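Local structure of succinate-semialdehyde dehydrogenase (Synechococcus sp., 4ITA) at residues D244-V249 against L281-L286; T253-M258 against I265-F270. The protein probably oxidises succinic semialdehyde to succinate as a member of the aldehyde dehydrogenase family, and is held here with its cofactor NADPH bound. One frame throughout, in Å; residues are numbered along the deposited sequence.

Interaction 1: D244-V249 against L281-L286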
loop_
_atom_site.group_PDB
_atom_site.type_symbol
_atom_site.label_atom_id
_atom_site.label_comp_id
_atom_site.label_asym_id
_atom_site.label_seq_id
_atom_site.Cartn_x
_atom_site.Cartn_y
_atom_site.Cartn_z
ATOM N N ASP A 244 24.188 28.744 -8.096
ATOM C CA ASP A 244 25.130 29.325 -7.144
ATOM C C ASP A 244 26.124 28.223 -6.818
ATOM O O ASP A 244 25.851 27.354 -5.984
ATOM C CB ASP A 244 24.407 29.782 -5.869
ATOM C CG ASP A 244 25.346 30.433 -4.829
ATOM O OD1 ASP A 244 26.579 30.201 -4.832
ATOM O OD2 ASP A 244 24.823 31.178 -3.974
ATOM N N LEU A 245 27.275 28.264 -7.481
ATOM C CA LEU A 245 28.238 27.173 -7.432
ATOM C C LEU A 245 28.792 26.951 -6.034
ATOM O O LEU A 245 28.886 25.814 -5.575
ATOM C CB LEU A 245 29.388 27.421 -8.413
ATOM C CG LEU A 245 29.594 26.448 -9.572
ATOM C CD1 LEU A 245 28.273 26.003 -10.196
ATOM C CD2 LEU A 245 30.487 27.078 -10.623
ATOM N N ASP A 246 29.161 28.029 -5.351
ATOM C CA ASP A 246 29.734 27.887 -4.019
ATOM C C ASP A 246 28.729 27.293 -3.031
ATOM O O ASP A 246 29.088 26.430 -2.223
ATOM C CB ASP A 246 30.295 29.215 -3.498
ATOM C CG ASP A 246 31.565 29.637 -4.211
ATOM O OD1 ASP A 246 32.180 28.814 -4.919
ATOM O OD2 ASP A 246 31.963 30.810 -4.048
ATOM N N GLU A 247 27.472 27.730 -3.105
ATOM C CA GLU A 247 26.431 27.135 -2.262
ATOM C C GLU A 247 26.235 25.659 -2.603
ATOM O O GLU A 247 26.125 24.822 -1.712
ATOM C CB GLU A 247 25.091 27.879 -2.369
ATOM C CG GLU A 247 24.038 27.325 -1.400
ATOM C CD GLU A 247 22.652 27.950 -1.548
ATOM O OE1 GLU A 247 22.416 28.672 -2.534
ATOM O OE2 GLU A 247 21.803 27.700 -0.665
ATOM N N ALA A 248 26.194 25.345 -3.893
ATOM C CA ALA A 248 26.020 23.964 -4.334
ATOM C C ALA A 248 27.146 23.049 -3.837
ATOM O O ALA A 248 26.890 21.907 -3.447
ATOM C CB ALA A 248 25.882 23.890 -5.855
ATOM N N VAL A 249 28.385 23.538 -3.839
ATOM C CA VAL A 249 29.514 22.761 -3.324
ATOM C C VAL A 249 29.411 22.513 -1.818
ATOM O O VAL A 249 29.619 21.394 -1.337
ATOM C CB VAL A 249 30.868 23.456 -3.621
ATOM C CG1 VAL A 249 32.000 22.771 -2.856
ATOM C CG2 VAL A 249 31.150 23.455 -5.109
ATOM N N LEU A 281 34.022 20.698 -9.547
ATOM C CA LEU A 281 34.754 19.517 -9.103
ATOM C C LEU A 281 35.985 19.885 -8.278
ATOM O O LEU A 281 36.287 19.218 -7.286
ATOM C CB LEU A 281 35.144 18.630 -10.285
ATOM C CG LEU A 281 35.862 17.328 -9.918
ATOM C CD1 LEU A 281 35.062 16.521 -8.894
ATOM C CD2 LEU A 281 36.134 16.502 -11.166
ATOM N N GLU A 282 36.701 20.932 -8.684
ATOM C CA GLU A 282 37.859 21.365 -7.902
ATOM C C GLU A 282 37.418 21.774 -6.504
ATOM O O GLU A 282 38.036 21.399 -5.507
ATOM C CB GLU A 282 38.601 22.528 -8.581
ATOM C CG GLU A 282 39.637 23.191 -7.654
ATOM C CD GLU A 282 40.544 24.199 -8.347
ATOM O OE1 GLU A 282 41.412 23.773 -9.130
ATOM O OE2 GLU A 282 40.409 25.417 -8.085
ATOM N N LYS A 283 36.342 22.549 -6.435
ATOM C CA LYS A 283 35.823 23.019 -5.157
ATOM C C LYS A 283 35.286 21.876 -4.291
ATOM O O LYS A 283 35.432 21.904 -3.066
ATOM C CB LYS A 283 34.785 24.126 -5.368
ATOM C CG LYS A 283 35.430 25.424 -5.849
ATOM C CD LYS A 283 34.425 26.529 -6.128
ATOM C CE LYS A 283 35.150 27.854 -6.340
ATOM N NZ LYS A 283 34.232 28.932 -6.791
ATOM N N LEU A 284 34.695 20.863 -4.923
ATOM C CA LEU A 284 34.191 19.703 -4.187
ATOM C C LEU A 284 35.367 18.913 -3.613
ATOM O O LEU A 284 35.357 18.489 -2.454
ATOM C CB LEU A 284 33.364 18.812 -5.117
ATOM C CG LEU A 284 32.599 17.682 -4.425
ATOM C CD1 LEU A 284 31.369 18.238 -3.733
ATOM C CD2 LEU A 284 32.227 16.589 -5.420
ATOM N N HIS A 285 36.381 18.723 -4.450
ATOM C CA HIS A 285 37.634 18.083 -4.069
ATOM C C HIS A 285 38.234 18.777 -2.840
ATOM O O HIS A 285 38.552 18.134 -1.843
ATOM C CB HIS A 285 38.588 18.168 -5.268
ATOM C CG HIS A 285 39.877 17.428 -5.100
ATOM N ND1 HIS A 285 40.826 17.380 -6.097
ATOM C CD2 HIS A 285 40.379 16.708 -4.068
ATOM C CE1 HIS A 285 41.856 16.663 -5.689
ATOM N NE2 HIS A 285 41.611 16.244 -4.459
ATOM N N LEU A 286 38.358 20.099 -2.903
ATOM C CA LEU A 286 38.888 20.877 -1.787
ATOM C C LEU A 286 38.057 20.728 -0.509
ATOM O O LEU A 286 38.608 20.572 0.580
ATOM C CB LEU A 286 38.987 22.350 -2.193
ATOM C CG LEU A 286 40.017 22.640 -3.291
ATOM C CD1 LEU A 286 39.792 24.033 -3.870
ATOM C CD2 LEU A 286 41.432 22.508 -2.752
#

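Interaction 2: T253-M258 against I265-F270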
loop_
_atom_site.group_PDB
_atom_site.type_symbol
_atom_site.label_atom_id
_atom_site.label_comp_id
_atom_site.label_asym_id
_atom_site.label_seq_id
_atom_site.Cartn_x
_atom_site.Cartn_y
_atom_site.Cartn_z
ATOM N N THR A 253 28.522 18.853 -0.366
ATOM C CA THR A 253 29.467 18.189 0.520
ATOM C C THR A 253 28.750 17.669 1.759
ATOM O O THR A 253 28.953 16.517 2.152
ATOM C CB THR A 253 30.632 19.112 0.904
ATOM O OG1 THR A 253 31.365 19.444 -0.286
ATOM C CG2 THR A 253 31.560 18.424 1.897
ATOM N N VAL A 254 27.894 18.495 2.357
ATOM C CA VAL A 254 27.089 18.041 3.484
ATOM C C VAL A 254 26.201 16.871 3.066
ATOM O O VAL A 254 26.131 15.859 3.761
ATOM C CB VAL A 254 26.221 19.172 4.075
ATOM C CG1 VAL A 254 25.285 18.619 5.162
ATOM C CG2 VAL A 254 27.105 20.268 4.642
ATOM N N ALA A 255 25.542 17.001 1.919
ATOM C CA ALA A 255 24.610 15.966 1.479
ATOM C C ALA A 255 25.286 14.601 1.271
ATOM O O ALA A 255 24.711 13.572 1.609
ATOM C CB ALA A 255 23.880 16.410 0.237
ATOM N N ARG A 256 26.507 14.577 0.747
ATOM C CA ARG A 256 27.203 13.304 0.575
ATOM C C ARG A 256 27.794 12.772 1.878
ATOM O O ARG A 256 27.799 11.562 2.108
ATOM C CB ARG A 256 28.295 13.403 -0.504
ATOM C CG ARG A 256 29.267 12.204 -0.563
ATOM C CD ARG A 256 28.672 10.930 -1.195
ATOM N NE ARG A 256 27.834 10.163 -0.265
ATOM C CZ ARG A 256 27.426 8.910 -0.471
ATOM N NH1 ARG A 256 26.662 8.308 0.432
ATOM N NH2 ARG A 256 27.773 8.251 -1.566
ATOM N N THR A 257 28.301 13.659 2.731
ATOM C CA THR A 257 29.137 13.210 3.843
ATOM C C THR A 257 28.468 13.176 5.216
ATOM O O THR A 257 29.030 12.607 6.145
ATOM C CB THR A 257 30.482 13.991 3.919
ATOM O OG1 THR A 257 30.240 15.357 4.277
ATOM C CG2 THR A 257 31.218 13.921 2.578
ATOM N N MET A 258 27.285 13.769 5.352
ATOM C CA MET A 258 26.547 13.714 6.619
ATOM C C MET A 258 26.279 12.265 7.006
ATOM O O MET A 258 26.136 11.407 6.146
ATOM C CB MET A 258 25.215 14.468 6.503
ATOM C CG MET A 258 24.268 13.874 5.459
ATOM S SD MET A 258 22.735 14.791 5.149
ATOM C CE MET A 258 22.036 13.810 3.812
ATOM N N ILE A 265 19.231 9.317 1.485
ATOM C CA ILE A 265 19.087 10.520 0.663
ATOM C C ILE A 265 20.374 11.339 0.623
ATOM O O ILE A 265 20.343 12.547 0.372
ATOM C CB ILE A 265 17.911 11.430 1.124
ATOM C CG1 ILE A 265 17.986 11.696 2.632
ATOM C CG2 ILE A 265 16.561 10.818 0.743
ATOM C CD1 ILE A 265 16.983 12.731 3.149
ATOM N N ALA A 266 21.505 10.685 0.855
ATOM C CA ALA A 266 22.782 11.308 0.558
ATOM C C ALA A 266 22.814 11.672 -0.923
ATOM O O ALA A 266 22.215 10.984 -1.764
ATOM C CB ALA A 266 23.920 10.365 0.874
ATOM N N ALA A 267 23.521 12.750 -1.247
ATOM C CA ALA A 267 23.894 13.014 -2.633
ATOM C C ALA A 267 24.967 11.993 -3.009
ATOM O O ALA A 267 26.079 12.051 -2.486
ATOM C CB ALA A 267 24.437 14.423 -2.769
ATOM N N LYS A 268 24.642 11.055 -3.892
ATOM C CA LYS A 268 25.581 9.985 -4.227
ATOM C C LYS A 268 26.234 10.127 -5.607
ATOM O O LYS A 268 27.389 9.742 -5.792
ATOM C CB LYS A 268 24.925 8.606 -4.055
ATOM C CG LYS A 268 24.362 8.376 -2.653
ATOM C CD LYS A 268 24.291 6.895 -2.275
ATOM C CE LYS A 268 23.835 6.711 -0.818
ATOM N NZ LYS A 268 22.342 6.691 -0.647
ATOM N N ARG A 269 25.494 10.680 -6.562
ATOM C CA ARG A 269 25.992 10.870 -7.924
ATOM C C ARG A 269 25.877 12.338 -8.300
ATOM O O ARG A 269 24.776 12.871 -8.435
ATOM C CB ARG A 269 25.206 9.986 -8.910
ATOM C CG ARG A 269 25.407 8.474 -8.674
ATOM C CD ARG A 269 24.536 7.597 -9.602
ATOM N NE ARG A 269 23.148 8.005 -9.455
ATOM C CZ ARG A 269 22.343 8.400 -10.436
ATOM N NH1 ARG A 269 22.722 8.335 -11.712
ATOM N NH2 ARG A 269 21.126 8.829 -10.127
ATOM N N PHE A 270 27.030 12.987 -8.441
ATOM C CA PHE A 270 27.100 14.388 -8.815
ATOM C C PHE A 270 27.152 14.481 -10.324
ATOM O O PHE A 270 28.042 13.906 -10.956
ATOM C CB PHE A 270 28.329 15.040 -8.177
ATOM C CG PHE A 270 28.206 15.204 -6.690
ATOM C CD1 PHE A 270 28.379 14.124 -5.839
ATOM C CD2 PHE A 270 27.875 16.431 -6.148
ATOM C CE1 PHE A 270 28.237 14.275 -4.467
ATOM C CE2 PHE A 270 27.737 16.594 -4.778
ATOM C CZ PHE A 270 27.915 15.508 -3.938
#

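Interaction 1: D244-V249 against L281-L286
With CG anti to its own carbonyl carbon (chi1 -71°) and the chain extended from there on, Lys-283 stretches across to Asp-246, whose CG likewise sits beside the backbone N. The ammonium meets one oxygen: Lys-283 NZ lies 2.8 Å from Asp-246 OD1, a salt bridge on the syn lone pair, while Asp-246 OD2 stays 4.0 Å from the same NZ. Glu-279, one turn earlier on the lysine's helix, forms a second salt bridge to this NZ. Nearer the backbone of Lys-283, Val-249 fits against the lysine's root, its CG2 3.7 Å from Lys-283 CB and its CG1 3.5 Å from Lys-283 O. The segments belong to helix 245-257, capped by Asp-244, and helix 274-289 of the aldehyde dehydrogenase fold; the axes of 245-249 and 281-286 come within 9.8 Å of each other and cross at -39°. A methionine in place of Lys-283 would probably leave Asp-246 and Glu-279 without their shared positive mate. Asp-244 is the N-cap: its OD1 takes the N-H of Glu-247 at 3.1 Å, nearly straight (171°) but from above the carboxylate plane. Val-249 also touches Phe-280.

Interaction 2: T253-M258 against I265-F270
Arg-256 brings its CD to 3.1 Å from Ala-267 O, while its guanidinium passes on to Lys-268. The aliphatic part of that lysine crosses the arginine at about a right angle, with Lys-268 CG over one face of the guanidinium and 3.6 Å from Arg-256 NH2. Bends at chi2 (75°) and chi3 (-80°) turn the arginine across the strand, and Arg-256 NH1 comes 3.5 Å from Ala-266 CB. At the other end of the side chain, Arg-256 CB meets the edge of the Phe-270 ring, 4.0 Å from its CZ. Beside it the helix backbone joins in: Ala-255 O accepts a weak bond from Ala-267 N (3.2 Å) and a CA-H...O contact from Ala-266 CA, while Ala-255 CB and Ala-267 CB touch at 3.6 Å. The two cationic ends are held by different partners: Arg-256 NH1 and NH2 donate to the carbonyls of Leu-362 and Val-366, and Lys-268 NZ pairs with Glu-361, which probably balances the lysine's charge beside the arginine. The side chain of Lys-268 is also about 5 Å from the bound NADPH, between nearest atoms. The contact belongs to a beta-alpha-beta unit: helix 245-257 ends against strand 267-273, which runs parallel between strands 235-239 and 366-372, and Phe-288 of helix 274-289 packs on Arg-256.

In the fold
After strand 235-239 the chain enters helix 245-257, whose first turns take part in interaction 1 and whose last turns take part in interaction 2. The connection from the end of the helix then leads to strand 267-273, and interaction 2 closes this small loop. The chain continues directly into helix 274-289, which comes back beside the start of helix 245-257, where interaction 1 closes the larger loop with interaction 2 nested inside it. Their centres are 13 Å apart, and Leu-284 bridges them: its CD1 lies 3.7 Å from Thr-253 OG1 and 4.1 Å from Phe-270 CE2. Two helices are thus tied to each other and to an inner strand of one sheet.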